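Local coordinates for putative NADPH:quinone reductase (Bacillus thuringiensis, PDB 3GMS), which is of unknown function but probably reduces quinones with NADPH, as a two-domain medium-chain dehydrogenase/reductase with a Rossmann-type cofactor-binding domain, at residues 134-137 with 141-144; 124-129 with 270-275; 250-255 with 263-268; 147-152 with 227-232. All blocks are in the same frame, centred on the assembly; numbering follows the deposited sequence.

Contact 1: residues 134-137 with 141-144; sequences VTCT and NLQR
The last turns of helix 127-139 are closed where Leu142 N donates to Cys136 O at 2.9 Å, a bond both straight at hydrogen (168°) and almost collinear with the carbonyl. The backbone turns round at Asn141, whose positive phi puts it in the left-handed region just beyond the helix, and its CA lies 4.4 Å from the CA of Thr137. This C-terminal closure stands before strand 147-150, the first strand of the Rossmann-type sheet. It resembles a Schellman motif, but its bond spans one residue more, in keeping with the pi-type widening at 135-137. Asparagine suits the turn because, after glycine, it accepts left-handed backbone angles more readily than most residues.

The end of Leu142 bends back to the helix. One methyl, CD1, comes alongside Cys136 and meets SG at 3.9 Å, while CB and CG lie beside the same carbonyl oxygen that receives the backbone bond. Cys136 turns SG beside its backbone N (chi1 -71°), and this small, polarisable group touches the leucine methyl; the Cys136 side chain also packs on Phe161 and Leu168 of helix 156-168. Leu142 also touches Phe170 and Ala216, so the hydrophobic side of the turn rests on the cofactor-binding domain.

Asn141 swings its amide outward, leaving OD1 beside Thr137 O as two acceptors without a bond. The Thr137 hydroxyl OG1 is bonded to Trp133 O, one turn back. Gln143 curls round so that its NE2 donates to Asn141 O at 3.0 Å, arriving from above the carbonyl plane, 49° out of it.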
loop_
_atom_site.group_PDB
_atom_site.type_symbol
_atom_site.label_atom_id
_atom_site.label_comp_id
_atom_site.label_asym_id
_atom_site.label_seq_id
_atom_site.Cartn_x
_atom_site.Cartn_y
_atom_site.Cartn_z
ATOM N N VAL A 134 9.578 -2.219 4.103
ATOM C CA VAL A 134 9.638 -2.603 5.509
ATOM C C VAL A 134 9.562 -4.134 5.741
ATOM O O VAL A 134 10.387 -4.679 6.470
ATOM C CB VAL A 134 8.669 -1.780 6.386
ATOM C CG1 VAL A 134 8.657 -2.296 7.819
ATOM C CG2 VAL A 134 9.104 -0.307 6.409
ATOM N N THR A 135 8.579 -4.798 5.133
ATOM C CA THR A 135 8.436 -6.260 5.287
ATOM C C THR A 135 9.722 -6.959 4.809
ATOM O O THR A 135 10.244 -7.845 5.507
ATOM C CB THR A 135 7.151 -6.833 4.597
ATOM O OG1 THR A 135 7.133 -6.439 3.215
ATOM C CG2 THR A 135 5.832 -6.299 5.295
ATOM N N CYS A 136 10.275 -6.530 3.664
ATOM C CA CYS A 136 11.542 -7.095 3.154
ATOM C C CYS A 136 12.759 -6.801 4.048
ATOM O O CYS A 136 13.563 -7.696 4.317
ATOM C CB CYS A 136 11.846 -6.643 1.705
ATOM S SG CYS A 136 10.740 -7.422 0.477
ATOM N N THR A 137 12.900 -5.580 4.525
ATOM C CA THR A 137 14.167 -5.220 5.134
ATOM C C THR A 137 14.166 -5.314 6.651
ATOM O O THR A 137 15.247 -5.365 7.273
ATOM C CB THR A 137 14.630 -3.830 4.704
ATOM O OG1 THR A 137 13.694 -2.816 5.127
ATOM C CG2 THR A 137 14.830 -3.788 3.169
ATOM N N ASN A 141 13.543 -9.251 7.307
ATOM C CA ASN A 141 14.976 -9.030 7.177
ATOM C C ASN A 141 15.630 -10.061 6.244
ATOM O O ASN A 141 16.496 -10.854 6.672
ATOM C CB ASN A 141 15.654 -9.062 8.546
ATOM C CG ASN A 141 17.093 -8.644 8.478
ATOM O OD1 ASN A 141 17.529 -8.004 7.512
ATOM N ND2 ASN A 141 17.857 -9.005 9.505
ATOM N N LEU A 142 15.195 -10.042 4.988
ATOM C CA LEU A 142 15.631 -11.041 4.005
ATOM C C LEU A 142 17.114 -10.903 3.732
ATOM O O LEU A 142 17.659 -9.803 3.604
ATOM C CB LEU A 142 14.846 -10.933 2.702
ATOM C CG LEU A 142 13.328 -11.213 2.779
ATOM C CD1 LEU A 142 12.676 -10.662 1.488
ATOM C CD2 LEU A 142 13.013 -12.698 3.032
ATOM N N GLN A 143 17.747 -12.056 3.586
ATOM C CA GLN A 143 19.178 -12.136 3.336
ATOM C C GLN A 143 19.424 -12.462 1.885
ATOM O O GLN A 143 18.536 -12.952 1.190
ATOM C CB GLN A 143 19.812 -13.224 4.236
ATOM C CG GLN A 143 19.774 -12.900 5.741
ATOM C CD GLN A 143 20.330 -11.515 6.072
ATOM O OE1 GLN A 143 21.502 -11.216 5.822
ATOM N NE2 GLN A 143 19.488 -10.663 6.644
ATOM N N ARG A 144 20.632 -12.170 1.415
ATOM C CA ARG A 144 21.025 -12.525 0.056
ATOM C C ARG A 144 20.641 -13.982 -0.283
ATOM O O ARG A 144 20.906 -14.906 0.481
ATOM C CB ARG A 144 22.533 -12.268 -0.158
ATOM C CG ARG A 144 23.056 -12.679 -1.557
ATOM C CD ARG A 144 24.568 -12.363 -1.746
ATOM N NE ARG A 144 24.814 -10.931 -1.927
ATOM C CZ ARG A 144 24.692 -10.277 -3.085
ATOM N NH1 ARG A 144 24.926 -8.974 -3.126
ATOM N NH2 ARG A 144 24.326 -10.914 -4.201
#

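Contact 2: residues 124-129 with 270-275; sequences QMYINP and HWNDEV
Tyr126 OH and Asn272 ND2 meet in one side-chain hydrogen bond, and theirs is the only pair of residues to touch across the two segments. The first segment comes to this meeting point at Tyr126, where the backbone N-H is taken by Glu69 OE2. The ring leaves with CG anti to the backbone N (chi1 178°), reaching toward helix 268-274. A tyrosine suits the place because its long, rigid side chain carries a polar atom well beyond the reach of the backbone that bears it.

There Asn272 ND2 donates a hydrogen bond to Tyr126 OH at 2.9 Å, with an N-H...O angle of 154°. The two side chains approach from opposite directions, and ring and amide are nearly coplanar, 12° apart; the amide nitrogen therefore arrives at the hydroxyl edge of the ring, 4.1 Å from Tyr126 CZ, and the hydroxyl oxygen lies close to the amide plane. Both residues are buried; the bond gives the amide N-H a partner, and Asn272 OD1 accepts from Trp280 NE1. With a donor and an acceptor on one short, flat group, asparagine can serve both neighbours, and together the two bonds fix which way round the amide lies.

The contact sits where the catalytic part of this medium-chain dehydrogenase/reductase fold meets the Rossmann-type part, Tyr126 standing immediately ahead of helix 127-139. Ile127, the first residue of that helix, folds its CD1 over one face of the tyrosine, toward the rim of the ring and 3.7 Å above the plane.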
loop_
_atom_site.group_PDB
_atom_site.type_symbol
_atom_site.label_atom_id
_atom_site.label_comp_id
_atom_site.label_asym_id
_atom_site.label_seq_id
_atom_site.Cartn_x
_atom_site.Cartn_y
_atom_site.Cartn_z
ATOM N N GLN A 124 1.828 7.602 -5.217
ATOM C CA GLN A 124 1.862 6.157 -4.973
ATOM C C GLN A 124 3.001 5.736 -4.062
ATOM O O GLN A 124 3.246 4.517 -3.858
ATOM C CB GLN A 124 1.949 5.386 -6.301
ATOM C CG GLN A 124 0.756 5.541 -7.230
ATOM C CD GLN A 124 1.031 4.792 -8.515
ATOM O OE1 GLN A 124 0.942 3.574 -8.544
ATOM N NE2 GLN A 124 1.473 5.501 -9.536
ATOM N N MET A 125 3.664 6.732 -3.447
ATOM C CA MET A 125 4.920 6.490 -2.727
ATOM C C MET A 125 4.780 5.805 -1.350
ATOM O O MET A 125 5.740 5.222 -0.857
ATOM C CB MET A 125 5.690 7.814 -2.560
ATOM C CG MET A 125 7.167 7.730 -2.018
ATOM S SD MET A 125 8.375 7.131 -3.262
ATOM C CE MET A 125 8.214 8.387 -4.477
ATOM N N TYR A 126 3.593 5.884 -0.751
ATOM C CA TYR A 126 3.422 5.515 0.654
ATOM C C TYR A 126 3.017 4.070 0.854
ATOM O O TYR A 126 3.816 3.244 1.213
ATOM C CB TYR A 126 2.429 6.472 1.297
ATOM C CG TYR A 126 2.059 6.226 2.760
ATOM C CD1 TYR A 126 2.951 5.609 3.676
ATOM C CD2 TYR A 126 0.828 6.690 3.228
ATOM C CE1 TYR A 126 2.574 5.435 5.016
ATOM C CE2 TYR A 126 0.444 6.533 4.559
ATOM C CZ TYR A 126 1.331 5.907 5.443
ATOM O OH TYR A 126 0.959 5.742 6.762
ATOM N N ILE A 127 1.766 3.731 0.593
ATOM C CA ILE A 127 1.253 2.498 1.146
ATOM C C ILE A 127 1.946 1.218 0.638
ATOM O O ILE A 127 2.439 0.440 1.442
ATOM C CB ILE A 127 -0.306 2.398 0.919
ATOM C CG1 ILE A 127 -1.023 3.496 1.740
ATOM C CG2 ILE A 127 -0.820 1.043 1.378
ATOM C CD1 ILE A 127 -0.904 3.325 3.240
ATOM N N ASN A 128 1.954 1.012 -0.669
ATOM C CA ASN A 128 2.587 -0.177 -1.233
ATOM C C ASN A 128 4.134 -0.199 -1.118
ATOM O O ASN A 128 4.671 -1.256 -0.697
ATOM C CB ASN A 128 2.071 -0.444 -2.653
ATOM C CG ASN A 128 0.600 -0.768 -2.643
ATOM O OD1 ASN A 128 0.166 -1.504 -1.765
ATOM N ND2 ASN A 128 -0.178 -0.180 -3.551
ATOM N N PRO A 129 4.835 0.918 -1.430
ATOM C CA PRO A 129 6.295 0.881 -1.343
ATOM C C PRO A 129 6.775 0.750 0.085
ATOM O O PRO A 129 7.668 -0.059 0.350
ATOM C CB PRO A 129 6.742 2.222 -1.971
ATOM C CG PRO A 129 5.635 2.572 -2.883
ATOM C CD PRO A 129 4.386 2.141 -2.124
ATOM N N HIS A 270 1.012 -0.089 12.694
ATOM C CA HIS A 270 1.877 -0.385 13.818
ATOM C C HIS A 270 3.301 0.037 13.558
ATOM O O HIS A 270 3.897 0.685 14.403
ATOM C CB HIS A 270 1.788 -1.878 14.132
ATOM C CG HIS A 270 0.416 -2.278 14.572
ATOM N ND1 HIS A 270 -0.354 -1.484 15.401
ATOM C CD2 HIS A 270 -0.338 -3.356 14.276
ATOM C CE1 HIS A 270 -1.512 -2.083 15.629
ATOM N NE2 HIS A 270 -1.529 -3.211 14.940
ATOM N N TRP A 271 3.831 -0.315 12.386
ATOM C CA TRP A 271 5.218 0.075 12.063
ATOM C C TRP A 271 5.453 1.590 12.237
ATOM O O TRP A 271 6.460 2.032 12.841
ATOM C CB TRP A 271 5.605 -0.351 10.664
ATOM C CG TRP A 271 7.103 -0.116 10.443
ATOM C CD1 TRP A 271 8.113 -0.876 10.922
ATOM C CD2 TRP A 271 7.710 0.983 9.735
ATOM N NE1 TRP A 271 9.343 -0.341 10.519
ATOM C CE2 TRP A 271 9.118 0.795 9.795
ATOM C CE3 TRP A 271 7.204 2.088 9.034
ATOM C CZ2 TRP A 271 10.027 1.688 9.196
ATOM C CZ3 TRP A 271 8.102 2.960 8.403
ATOM C CH2 TRP A 271 9.507 2.754 8.503
ATOM N N ASN A 272 4.534 2.384 11.693
ATOM C CA ASN A 272 4.542 3.846 11.867
ATOM C C ASN A 272 4.758 4.280 13.313
ATOM O O ASN A 272 5.441 5.274 13.556
ATOM C CB ASN A 272 3.227 4.461 11.373
ATOM C CG ASN A 272 3.131 4.544 9.842
ATOM O OD1 ASN A 272 4.067 4.209 9.119
ATOM N ND2 ASN A 272 1.975 5.006 9.353
ATOM N N ASP A 273 4.177 3.554 14.265
ATOM C CA ASP A 273 4.299 3.907 15.680
ATOM C C ASP A 273 5.510 3.295 16.368
ATOM O O ASP A 273 5.790 3.698 17.486
ATOM C CB ASP A 273 3.045 3.488 16.447
ATOM C CG ASP A 273 1.844 4.383 16.148
ATOM O OD1 ASP A 273 2.018 5.491 15.624
ATOM O OD2 ASP A 273 0.711 3.967 16.464
ATOM N N GLU A 274 6.185 2.333 15.713
ATOM C CA GLU A 274 7.328 1.575 16.245
ATOM C C GLU A 274 8.664 2.205 15.896
ATOM O O GLU A 274 9.736 1.803 16.415
ATOM C CB GLU A 274 7.254 0.148 15.714
ATOM C CG GLU A 274 6.127 -0.612 16.426
ATOM C CD GLU A 274 5.790 -1.988 15.810
ATOM O OE1 GLU A 274 6.421 -2.441 14.831
ATOM O OE2 GLU A 274 4.886 -2.624 16.381
ATOM N N VAL A 275 8.605 3.196 15.019
ATOM C CA VAL A 275 9.836 3.895 14.605
ATOM C C VAL A 275 9.710 5.387 14.871
ATOM O O VAL A 275 8.601 5.924 14.947
ATOM C CB VAL A 275 10.187 3.609 13.109
ATOM C CG1 VAL A 275 10.358 2.139 12.904
ATOM C CG2 VAL A 275 9.115 4.204 12.147
#

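Contact 3: residues 250-255 with 263-268; sequences VNWAEI and ANIFHL
Trp252 has CG anti to the carbonyl carbon, beside the backbone N (chi1 -60°), which carries the six-membered ring from the helix across to Ala263 and Ile265 of the neighbouring strand. Ile265 places CG1 in the same way, but its chi2 of 96° lies away from a staggered value. The two side chains cross at about a right angle: CG1 reaches Trp252 CH2 at 3.6 Å, and CD1 lies by the same corner of the ring at 3.8 Å from CH2. Ala263 comes in at the ring edge, in plane, with CB 3.7 Å from Trp252 CZ3; a single methyl suits a place where the indole rim comes so near the strand.

These residues join the helix and final strand of the beta-alpha-beta crossover made by 237-241, 252-257 and 262-265, the last being an outermost strand of the parallel Rossmann sheet. The broad indole also touches Thr241 on the preceding strand. Val250 lays CG2 over the centre of one indole face, 3.4 Å above it. Asn251 takes the N-cap place, its OD1 receiving a weak bond from Glu254 N (3.5 Å). One helical turn along from the cap, Ile255 points its CB toward the strand, and its CG2 comes to 4.3 Å from Ala263 CB.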
loop_
_atom_site.group_PDB
_atom_site.type_symbol
_atom_site.label_atom_id
_atom_site.label_comp_id
_atom_site.label_asym_id
_atom_site.label_seq_id
_atom_site.Cartn_x
_atom_site.Cartn_y
_atom_site.Cartn_z
ATOM N N VAL A 250 -6.209 -17.553 8.285
ATOM C CA VAL A 250 -5.440 -18.796 8.142
ATOM C C VAL A 250 -5.543 -19.622 9.417
ATOM O O VAL A 250 -5.890 -19.105 10.487
ATOM C CB VAL A 250 -3.934 -18.592 7.778
ATOM C CG1 VAL A 250 -3.781 -17.812 6.480
ATOM C CG2 VAL A 250 -3.130 -17.910 8.917
ATOM N N ASN A 251 -5.234 -20.907 9.296
ATOM C CA ASN A 251 -5.179 -21.787 10.445
ATOM C C ASN A 251 -3.865 -21.591 11.219
ATOM O O ASN A 251 -2.931 -22.383 11.125
ATOM C CB ASN A 251 -5.368 -23.237 10.009
ATOM C CG ASN A 251 -5.825 -24.134 11.144
ATOM O OD1 ASN A 251 -5.553 -23.878 12.324
ATOM N ND2 ASN A 251 -6.519 -25.206 10.788
ATOM N N TRP A 252 -3.822 -20.518 12.013
ATOM C CA TRP A 252 -2.648 -20.161 12.799
ATOM C C TRP A 252 -2.063 -21.310 13.626
ATOM O O TRP A 252 -0.840 -21.488 13.689
ATOM C CB TRP A 252 -2.953 -18.947 13.730
ATOM C CG TRP A 252 -3.377 -17.676 13.009
ATOM C CD1 TRP A 252 -4.630 -17.158 12.958
ATOM C CD2 TRP A 252 -2.546 -16.783 12.236
ATOM N NE1 TRP A 252 -4.646 -16.018 12.195
ATOM C CE2 TRP A 252 -3.379 -15.756 11.749
ATOM C CE3 TRP A 252 -1.180 -16.750 11.921
ATOM C CZ2 TRP A 252 -2.900 -14.713 10.944
ATOM C CZ3 TRP A 252 -0.698 -15.702 11.120
ATOM C CH2 TRP A 252 -1.560 -14.693 10.649
ATOM N N ALA A 253 -2.932 -22.071 14.288
ATOM C CA ALA A 253 -2.470 -23.178 15.145
ATOM C C ALA A 253 -1.712 -24.268 14.363
ATOM O O ALA A 253 -0.624 -24.716 14.775
ATOM C CB ALA A 253 -3.658 -23.783 15.938
ATOM N N GLU A 254 -2.277 -24.681 13.235
ATOM C CA GLU A 254 -1.654 -25.719 12.418
ATOM C C GLU A 254 -0.371 -25.248 11.762
ATOM O O GLU A 254 0.604 -25.993 11.674
ATOM C CB GLU A 254 -2.608 -26.209 11.338
ATOM C CG GLU A 254 -3.837 -26.874 11.910
ATOM C CD GLU A 254 -4.325 -28.017 11.053
ATOM O OE1 GLU A 254 -4.921 -28.960 11.643
ATOM O OE2 GLU A 254 -4.097 -27.976 9.808
ATOM N N ILE A 255 -0.370 -24.014 11.279
ATOM C CA ILE A 255 0.840 -23.489 10.673
ATOM C C ILE A 255 2.011 -23.658 11.648
ATOM O O ILE A 255 3.102 -24.046 11.249
ATOM C CB ILE A 255 0.672 -22.010 10.219
ATOM C CG1 ILE A 255 -0.231 -21.945 8.990
ATOM C CG2 ILE A 255 2.034 -21.377 9.930
ATOM C CD1 ILE A 255 -0.666 -20.519 8.644
ATOM N N ALA A 263 4.856 -17.358 12.481
ATOM C CA ALA A 263 3.831 -16.576 11.784
ATOM C C ALA A 263 3.511 -15.253 12.487
ATOM O O ALA A 263 3.446 -15.209 13.712
ATOM C CB ALA A 263 2.574 -17.397 11.587
ATOM N N ASN A 264 3.381 -14.189 11.700
ATOM C CA ASN A 264 3.054 -12.846 12.204
ATOM C C ASN A 264 2.119 -12.139 11.263
ATOM O O ASN A 264 1.921 -12.556 10.097
ATOM C CB ASN A 264 4.304 -11.978 12.349
ATOM C CG ASN A 264 5.199 -12.444 13.462
ATOM O OD1 ASN A 264 6.204 -13.119 13.225
ATOM N ND2 ASN A 264 4.817 -12.134 14.693
ATOM N N ILE A 265 1.554 -11.038 11.767
ATOM C CA ILE A 265 0.670 -10.184 10.995
ATOM C C ILE A 265 1.350 -8.817 10.898
ATOM O O ILE A 265 1.768 -8.266 11.926
ATOM C CB ILE A 265 -0.709 -9.984 11.700
ATOM C CG1 ILE A 265 -1.449 -11.299 11.889
ATOM C CG2 ILE A 265 -1.607 -9.081 10.866
ATOM C CD1 ILE A 265 -1.287 -11.941 13.231
ATOM N N PHE A 266 1.462 -8.270 9.690
ATOM C CA PHE A 266 2.076 -6.949 9.528
ATOM C C PHE A 266 1.016 -5.879 9.307
ATOM O O PHE A 266 0.103 -6.050 8.482
ATOM C CB PHE A 266 3.059 -6.920 8.353
ATOM C CG PHE A 266 3.698 -5.588 8.150
ATOM C CD1 PHE A 266 4.849 -5.242 8.882
ATOM C CD2 PHE A 266 3.161 -4.675 7.221
ATOM C CE1 PHE A 266 5.428 -3.985 8.709
ATOM C CE2 PHE A 266 3.707 -3.425 7.051
ATOM C CZ PHE A 266 4.863 -3.070 7.780
ATOM N N HIS A 267 1.148 -4.763 10.021
ATOM C CA HIS A 267 0.267 -3.580 9.877
ATOM C C HIS A 267 1.185 -2.356 9.735
ATOM O O HIS A 267 1.912 -2.037 10.687
ATOM C CB HIS A 267 -0.494 -3.333 11.195
ATOM C CG HIS A 267 -1.387 -4.464 11.640
ATOM N ND1 HIS A 267 -2.724 -4.540 11.290
ATOM C CD2 HIS A 267 -1.148 -5.546 12.427
ATOM C CE1 HIS A 267 -3.262 -5.626 11.821
ATOM N NE2 HIS A 267 -2.328 -6.255 12.515
ATOM N N LEU A 268 1.111 -1.633 8.620
ATOM C CA LEU A 268 1.824 -0.349 8.528
ATOM C C LEU A 268 1.426 0.614 9.663
ATOM O O LEU A 268 2.253 1.355 10.209
ATOM C CB LEU A 268 1.559 0.298 7.165
ATOM C CG LEU A 268 2.635 1.221 6.593
ATOM C CD1 LEU A 268 4.061 0.652 6.679
ATOM C CD2 LEU A 268 2.299 1.580 5.131
#

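Contact 4: residues 147-152 with 227-232; sequences VLLVNA and NELAFS
Glu228 O is gripped twice by Ser232: the hydroxyl OG donates to it at 3.0 Å, and the backbone N adds a weak bond at 3.2 Å. A serine suits the place just past the end of helix 223-231, because a short hydroxyl chain can fold back on the carbonyl one turn earlier. Its CB points toward the strand, where Leu149 CD1 packs against it at 3.7 Å.

Leu229 carries most of the remaining contact, and its two methyls divide the work. CD1 lies alongside Leu149, 3.8 Å from its CB, whereas CD2 comes to 3.7 Å from Asn151 ND2. Leu229 has CG anti to the backbone N (chi1 -158°), which projects this fork from the helix toward the strand. Leucine fits here because a branched end can touch a strand residue and the residue just beyond the strand end, both of which point toward the helix. Ala217 and Leu201 border it.

Asn151 has CG between its backbone N and carbonyl carbon (chi1 67°), and its amide crosses the leucine at a slant. The methyl contact leaves its polarity to others: ND2 donates to Asp219 OD1, and OD1 accepts from Ser220 N. The loop after strand 147-150 is thereby tied to the end of strand 214-219 and the residue after it, while helix 223-231 covers one side, as expected of the parallel alpha/beta sandwich of a Rossmann-type cofactor-binding domain.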
loop_
_atom_site.group_PDB
_atom_site.type_symbol
_atom_site.label_atom_id
_atom_site.label_comp_id
_atom_site.label_asym_id
_atom_site.label_seq_id
_atom_site.Cartn_x
_atom_site.Cartn_y
_atom_site.Cartn_z
ATOM N N VAL A 147 14.645 -17.201 -0.394
ATOM C CA VAL A 147 13.508 -17.456 -1.255
ATOM C C VAL A 147 12.211 -16.947 -0.605
ATOM O O VAL A 147 11.789 -17.450 0.453
ATOM C CB VAL A 147 13.403 -18.909 -1.541
ATOM C CG1 VAL A 147 12.291 -19.167 -2.501
ATOM C CG2 VAL A 147 14.735 -19.394 -2.087
ATOM N N LEU A 148 11.607 -15.932 -1.244
ATOM C CA LEU A 148 10.369 -15.293 -0.754
ATOM C C LEU A 148 9.194 -15.714 -1.639
ATOM O O LEU A 148 9.320 -15.661 -2.881
ATOM C CB LEU A 148 10.521 -13.758 -0.794
ATOM C CG LEU A 148 9.255 -12.996 -0.392
ATOM C CD1 LEU A 148 9.010 -13.239 1.082
ATOM C CD2 LEU A 148 9.406 -11.491 -0.686
ATOM N N LEU A 149 8.101 -16.159 -1.023
ATOM C CA LEU A 149 6.816 -16.385 -1.711
ATOM C C LEU A 149 5.903 -15.180 -1.459
ATOM O O LEU A 149 5.782 -14.719 -0.306
ATOM C CB LEU A 149 6.107 -17.600 -1.149
ATOM C CG LEU A 149 6.930 -18.915 -1.070
ATOM C CD1 LEU A 149 6.086 -20.047 -0.526
ATOM C CD2 LEU A 149 7.485 -19.289 -2.467
ATOM N N VAL A 150 5.241 -14.701 -2.516
ATOM C CA VAL A 150 4.240 -13.622 -2.380
ATOM C C VAL A 150 3.016 -14.010 -3.203
ATOM O O VAL A 150 3.117 -14.158 -4.432
ATOM C CB VAL A 150 4.791 -12.282 -2.878
ATOM C CG1 VAL A 150 3.691 -11.168 -2.727
ATOM C CG2 VAL A 150 6.061 -11.873 -2.082
ATOM N N ASN A 151 1.880 -14.189 -2.554
ATOM C CA ASN A 151 0.657 -14.428 -3.308
ATOM C C ASN A 151 -0.100 -13.144 -3.668
ATOM O O ASN A 151 0.296 -12.032 -3.269
ATOM C CB ASN A 151 -0.236 -15.498 -2.636
ATOM C CG ASN A 151 -0.824 -15.048 -1.286
ATOM O OD1 ASN A 151 -0.785 -13.894 -0.966
ATOM N ND2 ASN A 151 -1.370 -15.981 -0.516
ATOM N N ALA A 152 -1.206 -13.291 -4.400
ATOM C CA ALA A 152 -1.876 -12.134 -5.040
ATOM C C ALA A 152 -0.844 -11.192 -5.690
ATOM O O ALA A 152 -0.941 -9.962 -5.591
ATOM C CB ALA A 152 -2.777 -11.384 -4.002
ATOM N N ASN A 227 -2.911 -20.895 3.913
ATOM C CA ASN A 227 -2.448 -22.110 4.612
ATOM C C ASN A 227 -1.491 -22.873 3.723
ATOM O O ASN A 227 -0.427 -23.298 4.160
ATOM C CB ASN A 227 -3.633 -23.018 4.981
ATOM C CG ASN A 227 -4.471 -22.447 6.098
ATOM O OD1 ASN A 227 -3.960 -21.710 6.951
ATOM N ND2 ASN A 227 -5.754 -22.764 6.103
ATOM N N GLU A 228 -1.858 -22.999 2.450
ATOM C CA GLU A 228 -0.960 -23.666 1.521
ATOM C C GLU A 228 0.343 -22.880 1.345
ATOM O O GLU A 228 1.412 -23.470 1.258
ATOM C CB GLU A 228 -1.642 -23.939 0.183
ATOM C CG GLU A 228 -0.703 -24.688 -0.778
ATOM C CD GLU A 228 -1.444 -25.387 -1.882
ATOM O OE1 GLU A 228 -0.771 -25.967 -2.757
ATOM O OE2 GLU A 228 -2.697 -25.342 -1.871
ATOM N N LEU A 229 0.277 -21.538 1.363
ATOM C CA LEU A 229 1.501 -20.745 1.274
ATOM C C LEU A 229 2.442 -20.961 2.478
ATOM O O LEU A 229 3.672 -21.052 2.320
ATOM C CB LEU A 229 1.188 -19.249 1.111
ATOM C CG LEU A 229 2.290 -18.366 0.490
ATOM C CD1 LEU A 229 2.428 -18.605 -1.049
ATOM C CD2 LEU A 229 1.966 -16.883 0.770
ATOM N N ALA A 230 1.866 -21.023 3.677
ATOM C CA ALA A 230 2.647 -21.252 4.900
ATOM C C ALA A 230 3.290 -22.643 4.845
ATOM O O ALA A 230 4.436 -22.824 5.181
ATOM C CB ALA A 230 1.747 -21.152 6.122
ATOM N N PHE A 231 2.517 -23.619 4.408
ATOM C CA PHE A 231 3.068 -24.975 4.308
ATOM C C PHE A 231 4.145 -25.154 3.251
ATOM O O PHE A 231 4.833 -26.201 3.219
ATOM C CB PHE A 231 1.930 -25.968 4.114
ATOM C CG PHE A 231 1.306 -26.420 5.409
ATOM C CD1 PHE A 231 0.408 -25.596 6.086
ATOM C CD2 PHE A 231 1.615 -27.676 5.949
ATOM C CE1 PHE A 231 -0.198 -26.005 7.294
ATOM C CE2 PHE A 231 1.030 -28.106 7.160
ATOM C CZ PHE A 231 0.124 -27.267 7.841
ATOM N N SER A 232 4.324 -24.170 2.370
ATOM C CA SER A 232 5.408 -24.244 1.393
ATOM C C SER A 232 6.713 -23.670 1.923
ATOM O O SER A 232 7.702 -23.558 1.202
ATOM C CB SER A 232 5.014 -23.581 0.066
ATOM O OG SER A 232 3.783 -24.086 -0.413
#

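How the contacts relate
Contacts 1, 3 and 4 belong to the Rossmann-type half, whereas contact 2 lies at its junction with the catalytic half, its centre about 8 Å from the centre of the chain. Helix 127-139 serves contacts 1 and 2, whose centres are about 15 Å apart; Val134 CG1 of the former packs on Trp271 NE1 of the latter at 3.4 Å. Phe266, just past the strand of contact 3, touches both, reaching Thr135 CG2 and Trp271 CB. Contacts 3 and 4, centres about 12 Å apart, are joined where Asn251 N probably bonds Asn227 OD1 at 2.8 Å. Contacts 2 and 4 do not touch, with nearest atoms about 9 Å apart.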